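Local atomic coordinates of putative transcriptional regulator (Clostridium difficile, PDB entry 3QI7), a protein that is of unknown function but has a periplasmic-binding-protein-like fold, is predicted to be a lipoprotein, and may bind a small ligand such as a sugar. Residues A[9-13]-A[55-59]; A[232-237]-A[253-257]; A[328-334]-A[359-363]. Residues are numbered along the deposited sequence.

Interaction 1: A[9-13]-A[55-59]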
# COMPACT_ATOMS: atom_id res chain seq x y z
N ILE A 9 27.33 -9.21 -22.28
CA ILE A 9 26.05 -9.96 -22.07
C ILE A 9 25.81 -10.27 -20.57
O ILE A 9 26.44 -11.18 -20.01
CB ILE A 9 26.05 -11.28 -22.87
N ILE A 10 24.92 -9.51 -19.95
CA ILE A 10 24.48 -9.76 -18.56
C ILE A 10 23.98 -11.21 -18.40
O ILE A 10 23.17 -11.67 -19.20
CB ILE A 10 23.34 -8.75 -18.15
CG1 ILE A 10 23.85 -7.31 -18.05
CG2 ILE A 10 22.64 -9.16 -16.83
CD1 ILE A 10 24.99 -7.11 -17.05
N ASP A 11 24.47 -11.92 -17.38
CA ASP A 11 24.02 -13.27 -17.07
C ASP A 11 22.52 -13.31 -16.75
O ASP A 11 21.96 -12.35 -16.20
CB ASP A 11 24.76 -13.85 -15.85
CG ASP A 11 26.23 -14.16 -16.12
OD1 ASP A 11 26.63 -14.36 -17.29
OD2 ASP A 11 26.99 -14.22 -15.14
N ASP A 12 21.88 -14.42 -17.07
CA ASP A 12 20.52 -14.65 -16.62
C ASP A 12 20.49 -14.56 -15.10
O ASP A 12 21.46 -14.94 -14.43
CB ASP A 12 20.02 -16.00 -17.12
CG ASP A 12 19.92 -16.06 -18.65
OD1 ASP A 12 19.92 -15.00 -19.33
OD2 ASP A 12 19.83 -17.20 -19.16
N PHE A 13 19.43 -14.00 -14.53
CA PHE A 13 19.48 -13.67 -13.11
C PHE A 13 18.19 -13.97 -12.38
O PHE A 13 17.16 -14.23 -12.99
CB PHE A 13 19.94 -12.22 -12.92
CG PHE A 13 18.99 -11.19 -13.48
CD1 PHE A 13 19.03 -10.85 -14.84
CD2 PHE A 13 18.07 -10.55 -12.65
CE1 PHE A 13 18.18 -9.89 -15.36
CE2 PHE A 13 17.21 -9.58 -13.17
CZ PHE A 13 17.27 -9.24 -14.53
N VAL A 55 17.89 -11.31 -22.29
CA VAL A 55 18.40 -11.81 -21.02
C VAL A 55 17.19 -12.42 -20.29
O VAL A 55 16.07 -11.95 -20.45
CB VAL A 55 19.00 -10.68 -20.18
CG1 VAL A 55 19.57 -11.23 -18.89
CG2 VAL A 55 20.09 -9.92 -20.98
N LYS A 56 17.41 -13.46 -19.50
CA LYS A 56 16.31 -14.12 -18.78
C LYS A 56 16.30 -13.74 -17.31
O LYS A 56 17.35 -13.67 -16.65
CB LYS A 56 16.39 -15.64 -18.93
CG LYS A 56 15.91 -16.17 -20.31
CD LYS A 56 16.22 -17.65 -20.49
CE LYS A 56 16.21 -18.06 -21.97
NZ LYS A 56 14.86 -17.91 -22.61
N GLN A 57 15.10 -13.48 -16.80
CA GLN A 57 14.93 -13.16 -15.39
C GLN A 57 13.79 -14.00 -14.82
O GLN A 57 12.78 -14.22 -15.49
CB GLN A 57 14.60 -11.66 -15.18
CG GLN A 57 14.63 -10.78 -16.43
CD GLN A 57 13.28 -10.64 -17.12
OE1 GLN A 57 12.95 -9.58 -17.63
NE2 GLN A 57 12.50 -11.72 -17.15
N THR A 58 13.98 -14.48 -13.59
CA THR A 58 12.92 -15.19 -12.86
C THR A 58 12.82 -14.61 -11.44
O THR A 58 13.75 -13.99 -10.93
CB THR A 58 13.17 -16.75 -12.73
OG1 THR A 58 14.46 -16.99 -12.17
CG2 THR A 58 13.02 -17.50 -14.06
N ILE A 59 11.68 -14.83 -10.82
CA ILE A 59 11.47 -14.40 -9.47
C ILE A 59 11.64 -15.60 -8.55
O ILE A 59 11.10 -16.68 -8.84
CB ILE A 59 10.06 -13.78 -9.30
CG1 ILE A 59 10.05 -12.38 -9.93
CG2 ILE A 59 9.69 -13.71 -7.83
CD1 ILE A 59 8.66 -11.84 -10.24

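Interaction 2: A[232-237]-A[253-257]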
# COMPACT_ATOMS: atom_id res chain seq x y z
N VAL A 232 -10.26 3.92 10.24
CA VAL A 232 -8.84 3.58 10.31
C VAL A 232 -8.53 2.10 10.17
O VAL A 232 -7.36 1.73 10.19
CB VAL A 232 -8.15 4.21 11.55
CG1 VAL A 232 -8.37 5.73 11.60
CG2 VAL A 232 -8.61 3.53 12.86
N ASN A 233 -9.56 1.26 9.96
CA ASN A 233 -9.37 -0.16 9.65
C ASN A 233 -10.51 -0.71 8.76
O ASN A 233 -11.53 -0.03 8.51
CB ASN A 233 -9.22 -1.00 10.95
CG ASN A 233 -10.38 -0.79 11.91
OD1 ASN A 233 -11.55 -0.99 11.54
ND2 ASN A 233 -10.08 -0.36 13.15
N GLU A 234 -10.32 -1.94 8.29
CA GLU A 234 -11.20 -2.50 7.29
C GLU A 234 -12.59 -2.72 7.88
O GLU A 234 -13.58 -2.66 7.15
CB GLU A 234 -10.65 -3.82 6.78
CG GLU A 234 -9.36 -3.71 6.00
CD GLU A 234 -8.80 -5.08 5.58
OE1 GLU A 234 -9.31 -6.12 6.07
OE2 GLU A 234 -7.88 -5.10 4.74
N TYR A 235 -12.65 -3.02 9.17
CA TYR A 235 -13.94 -3.26 9.83
C TYR A 235 -14.76 -1.95 9.81
O TYR A 235 -15.94 -1.95 9.45
CB TYR A 235 -13.77 -3.80 11.25
CG TYR A 235 -15.09 -4.19 11.89
CD1 TYR A 235 -15.66 -5.44 11.65
CD2 TYR A 235 -15.79 -3.30 12.68
CE1 TYR A 235 -16.90 -5.79 12.20
CE2 TYR A 235 -17.03 -3.64 13.23
CZ TYR A 235 -17.57 -4.89 12.98
OH TYR A 235 -18.79 -5.22 13.54
N MSE A 236 -14.11 -0.84 10.15
CA MSE A 236 -14.75 0.49 10.05
C MSE A 236 -15.12 0.81 8.61
O MSE A 236 -16.21 1.36 8.38
CB MSE A 236 -13.84 1.62 10.60
CG MSE A 236 -13.59 1.51 12.05
SE MSE A 236 -12.96 3.18 12.73
CE MSE A 236 -12.29 2.56 14.44
N ASP A 237 -14.22 0.48 7.66
CA ASP A 237 -14.46 0.77 6.25
C ASP A 237 -15.76 0.10 5.80
O ASP A 237 -16.56 0.69 5.06
CB ASP A 237 -13.34 0.24 5.34
CG ASP A 237 -12.04 1.02 5.47
OD1 ASP A 237 -12.09 2.24 5.79
OD2 ASP A 237 -11.00 0.39 5.24
N GLU A 253 -11.63 7.88 0.65
CA GLU A 253 -10.74 6.72 0.77
C GLU A 253 -11.07 5.77 1.94
O GLU A 253 -11.44 6.18 3.04
CB GLU A 253 -9.26 7.20 0.97
CG GLU A 253 -8.73 8.08 -0.14
CD GLU A 253 -7.27 8.46 0.05
OE1 GLU A 253 -6.80 8.37 1.19
OE2 GLU A 253 -6.60 8.88 -0.93
N GLN A 254 -10.85 4.47 1.72
CA GLN A 254 -10.76 3.50 2.81
C GLN A 254 -9.52 3.83 3.67
O GLN A 254 -8.61 4.53 3.22
CB GLN A 254 -10.56 2.10 2.25
CG GLN A 254 -11.73 1.56 1.37
CD GLN A 254 -11.24 0.66 0.25
OE1 GLN A 254 -10.73 1.14 -0.77
NE2 GLN A 254 -11.35 -0.65 0.45
N SER A 255 -9.49 3.26 4.87
CA SER A 255 -8.31 3.26 5.73
C SER A 255 -7.03 3.09 4.91
O SER A 255 -6.08 3.88 5.02
CB SER A 255 -8.46 2.17 6.81
OG SER A 255 -8.70 0.88 6.29
N ASN A 256 -7.03 2.07 4.07
CA ASN A 256 -6.03 1.89 3.02
C ASN A 256 -6.75 1.55 1.72
O ASN A 256 -7.40 0.53 1.67
CB ASN A 256 -5.07 0.78 3.39
CG ASN A 256 -4.12 1.20 4.47
OD1 ASN A 256 -3.22 2.01 4.24
ND2 ASN A 256 -4.37 0.73 5.68
N PRO A 257 -6.66 2.42 0.70
CA PRO A 257 -7.38 2.15 -0.56
C PRO A 257 -7.06 0.79 -1.17
O PRO A 257 -5.90 0.42 -1.32
CB PRO A 257 -6.91 3.27 -1.48
CG PRO A 257 -6.61 4.42 -0.53
CD PRO A 257 -5.97 3.72 0.65
O HOH W 1 -11.14 -1.70 3.41
O HOH W 2 -12.73 5.01 5.53

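Interaction 3: A[328-334]-A[359-363]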
# COMPACT_ATOMS: atom_id res chain seq x y z
N GLN A 328 21.50 2.92 -6.98
CA GLN A 328 20.50 3.76 -6.29
C GLN A 328 20.50 5.22 -6.80
O GLN A 328 19.45 5.84 -6.87
CB GLN A 328 20.73 3.75 -4.77
CG GLN A 328 22.13 4.31 -4.36
CD GLN A 328 22.53 4.02 -2.93
OE1 GLN A 328 21.72 3.68 -2.09
NE2 GLN A 328 23.82 4.17 -2.64
N GLU A 329 21.67 5.74 -7.15
CA GLU A 329 21.79 7.13 -7.60
C GLU A 329 21.03 7.34 -8.90
O GLU A 329 20.49 8.41 -9.11
CB GLU A 329 23.24 7.57 -7.84
CG GLU A 329 24.13 7.54 -6.62
CD GLU A 329 24.87 6.21 -6.46
OE1 GLU A 329 24.35 5.18 -6.95
OE2 GLU A 329 25.95 6.20 -5.83
N ASP A 330 21.01 6.32 -9.76
CA ASP A 330 20.38 6.43 -11.09
C ASP A 330 18.86 6.43 -11.03
O ASP A 330 18.21 7.06 -11.88
CB ASP A 330 20.79 5.27 -11.98
CG ASP A 330 22.26 5.24 -12.26
OD1 ASP A 330 22.79 6.28 -12.71
OD2 ASP A 330 22.88 4.18 -12.06
N VAL A 331 18.29 5.73 -10.05
CA VAL A 331 16.83 5.53 -10.03
C VAL A 331 16.09 6.29 -8.91
O VAL A 331 14.91 6.54 -9.05
CB VAL A 331 16.44 4.00 -10.00
CG1 VAL A 331 17.12 3.24 -11.17
CG2 VAL A 331 16.76 3.34 -8.67
N CYS A 332 16.78 6.67 -7.84
CA CYS A 332 16.12 7.28 -6.70
C CYS A 332 16.00 8.79 -6.92
O CYS A 332 16.81 9.59 -6.42
CB CYS A 332 16.84 6.95 -5.39
SG CYS A 332 16.74 5.22 -4.94
N ASP A 333 14.98 9.16 -7.70
CA ASP A 333 14.69 10.54 -8.09
C ASP A 333 13.20 10.58 -8.44
O ASP A 333 12.72 9.73 -9.17
CB ASP A 333 15.53 10.89 -9.32
CG ASP A 333 15.02 12.13 -10.06
OD1 ASP A 333 15.29 13.25 -9.60
OD2 ASP A 333 14.38 11.99 -11.12
N PRO A 334 12.45 11.57 -7.90
CA PRO A 334 10.98 11.57 -8.13
C PRO A 334 10.56 11.54 -9.61
O PRO A 334 9.65 10.76 -9.97
CB PRO A 334 10.55 12.90 -7.51
CG PRO A 334 11.55 13.16 -6.48
CD PRO A 334 12.84 12.71 -7.05
N TYR A 359 17.91 10.63 -0.22
CA TYR A 359 17.20 10.57 -1.50
C TYR A 359 16.78 9.14 -1.83
O TYR A 359 15.85 8.92 -2.62
CB TYR A 359 18.09 11.15 -2.59
CG TYR A 359 19.25 10.27 -2.89
CD1 TYR A 359 19.11 9.21 -3.79
CD2 TYR A 359 20.46 10.42 -2.23
CE1 TYR A 359 20.15 8.35 -4.05
CE2 TYR A 359 21.51 9.57 -2.48
CZ TYR A 359 21.36 8.55 -3.39
OH TYR A 359 22.38 7.71 -3.64
N ASN A 360 17.46 8.15 -1.23
CA ASN A 360 17.18 6.76 -1.55
C ASN A 360 16.02 6.17 -0.74
O ASN A 360 15.81 4.94 -0.75
CB ASN A 360 18.43 5.88 -1.46
CG ASN A 360 18.89 5.66 -0.07
OD1 ASN A 360 18.82 6.57 0.75
ND2 ASN A 360 19.31 4.43 0.25
N TYR A 361 15.27 7.03 -0.05
CA TYR A 361 13.99 6.61 0.54
C TYR A 361 12.97 7.50 -0.09
O TYR A 361 13.05 8.71 0.06
CB TYR A 361 13.99 6.71 2.09
CG TYR A 361 12.69 6.16 2.67
CD1 TYR A 361 11.50 6.82 2.44
CD2 TYR A 361 12.65 4.96 3.38
CE1 TYR A 361 10.28 6.32 2.89
CE2 TYR A 361 11.43 4.45 3.82
CZ TYR A 361 10.27 5.14 3.60
OH TYR A 361 9.04 4.71 4.04
N GLN A 362 12.01 6.92 -0.82
CA GLN A 362 11.04 7.71 -1.56
C GLN A 362 9.65 7.25 -1.16
O GLN A 362 9.40 6.05 -1.19
CB GLN A 362 11.23 7.52 -3.06
CG GLN A 362 12.54 8.18 -3.61
CD GLN A 362 12.44 9.68 -3.85
OE1 GLN A 362 11.35 10.22 -4.03
NE2 GLN A 362 13.61 10.36 -3.91
N SER A 363 8.80 8.17 -0.71
CA SER A 363 7.44 7.79 -0.37
C SER A 363 6.59 8.11 -1.57
O SER A 363 6.95 8.99 -2.36
CB SER A 363 6.95 8.48 0.89
OG SER A 363 6.85 9.86 0.72

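Interaction 1: A[9-13]-A[55-59]
Ile10 opens the contact at the exposed N-terminal end of the model, laying its CG2 4.2 Å from CG1 of Val55, a small apolar touch suited to two branched aliphatic side chains. Asp12 follows with a short carboxylate that turns back on the neighbouring backbone: its OD1 accepts a hydrogen bond from Lys56 N at 2.9 Å, standing in for a main-chain carbonyl just before the strand begins. At Phe13 the backbone takes over. Phe13 N donates to Lys56 O at 3.0 Å, and Phe13 O accepts from Thr58 N at 3.2 Å, so Phe13 brackets Gln57, its bridge partner. The Phe13 ring takes Gln57 CB over one face in a CH-pi contact, 4.0 Å from CB to the ring centroid, while Val55 CG1 meets its edge, 4.0 Å from CE1. Helix 306-324 also packs against the ring, and its Lys323 hydrogen-bonds to Gln57 OE1. This is the opening parallel pairing, joined through helix 26-42 as a beta-alpha-beta unit, of a periplasmic-binding-protein-like lobe.

Interaction 2: A[232-237]-A[253-257]
Ser255 and Asp237 have most of the surface buried here, and they hold each other through both oxygens of one carboxylate. Asp237 lies in the first turn of helix 234-247, with its CA-to-CB bond directed toward the loop. Its OD1 accepts from Ser255 N at 2.9 Å, in a nearly straight bond, and its OD2 accepts from Ser255 OG at 2.6 Å. Aspartate suits the place because two acceptors on a short stem can meet the backbone and side-chain donors of a single residue; serine suits the other side because its hydroxyl is small enough to sit against the start of the helix. Ser255 CB packs 3.4 Å from Val232 C, and Ser255 OG lies 3.5 Å from Asn233 C.

Two waters widen the network around the buried carboxylate. One donates to Asp237 OD2 at 2.8 Å and accepts from Gln254 NE2 at 3.1 Å; the other donates to Asp237 OD1 at 2.9 Å and to Glu253 O at 3.0 Å. Gln254 adds its CB, 3.5 Å from Asp237 OD2, while its OE1 accepts a hydrogen bond from Ser258 N. Beyond the loop, Arg143 of helix 140-153 forms a salt bridge with Glu253 and a hydrogen bond with Ser255 O.

The helix itself starts with Asn233, whose OD1 accepts from Met236 N (a selenomethionine) at 2.9 Å. The chain thus leaves strand 228-231, enters a helix through an asparagine N-cap, and has its later loop fastened back by a first-turn aspartate, at the strand-to-helix junction of an alpha/beta lobe.

Interaction 3: A[328-334]-A[359-363]
A helix-to-helix turn packs here against the entry to a sheet strand: residues 328-334 leave the short helix 328-331, bend through an inverse gamma turn centred on Cys332, and start helix 334-345, while residues 359-363 lead into strand 361-370. Cys332 is the pivot. Its CB lies 3.6 Å from CD1 of Tyr359, and its SG sits 3.7 Å from Asn360 CA, so a compact, weakly polar side chain lets the turn come close to the backbone. Tyr359, long enough to span the turn of helix, reaches back along it with its hydroxyl; OH is 3.5 Å from Gln328 CG and also 3.5 Å from Glu329 CG.

In this periplasmic-binding-protein-like fold, strand 361-370 runs parallel to strand 134-137 and antiparallel to strand 349-353, and the contact covers its beginning. The Asn360 side chain is held by the segment leading into strand 134-137, OD1 hydrogen-bonded to Ser129 in helix 125-131 and ND2 to the carbonyl of Asp133, which fits a buried amide able both to donate and to accept.

Gln362 points its CA-to-CB bond toward the turn. Its amide folds back on its own segment, where NE2 donates to Tyr359 O at 3.0 Å and so braces the bend before the strand. With that amide fixed, OE1 rests 3.8 Å from Pro334 CG. Proline fits the first turn of helix 334-345, where its missing amide hydrogen costs nothing, and Asp333 before it is the N-cap, its carboxylate accepting from Tyr336 N.

From the N terminus, interaction 1 comes first, closing a loop of 41 residues that holds helix 26-42 and setting the first strand beside the second. Interaction 2 follows in the part of the chain built on the three-stranded sheet, closing a 15-residue connection that holds the rest of helix 234-247. Interaction 3 comes last, with strand 349-353 and all but the first residue of helix 334-345 between its segments. The three lie in series, so none nests in or crosses another. Interactions 1 and 3 reach the same mixed sheet, with their centres about 24 Å apart; interaction 2 lies about 40 Å from interaction 1, centre to centre, across the middle of the chain. The C-terminal segment of interaction 3 thus returns to the sheet that interaction 1 opens.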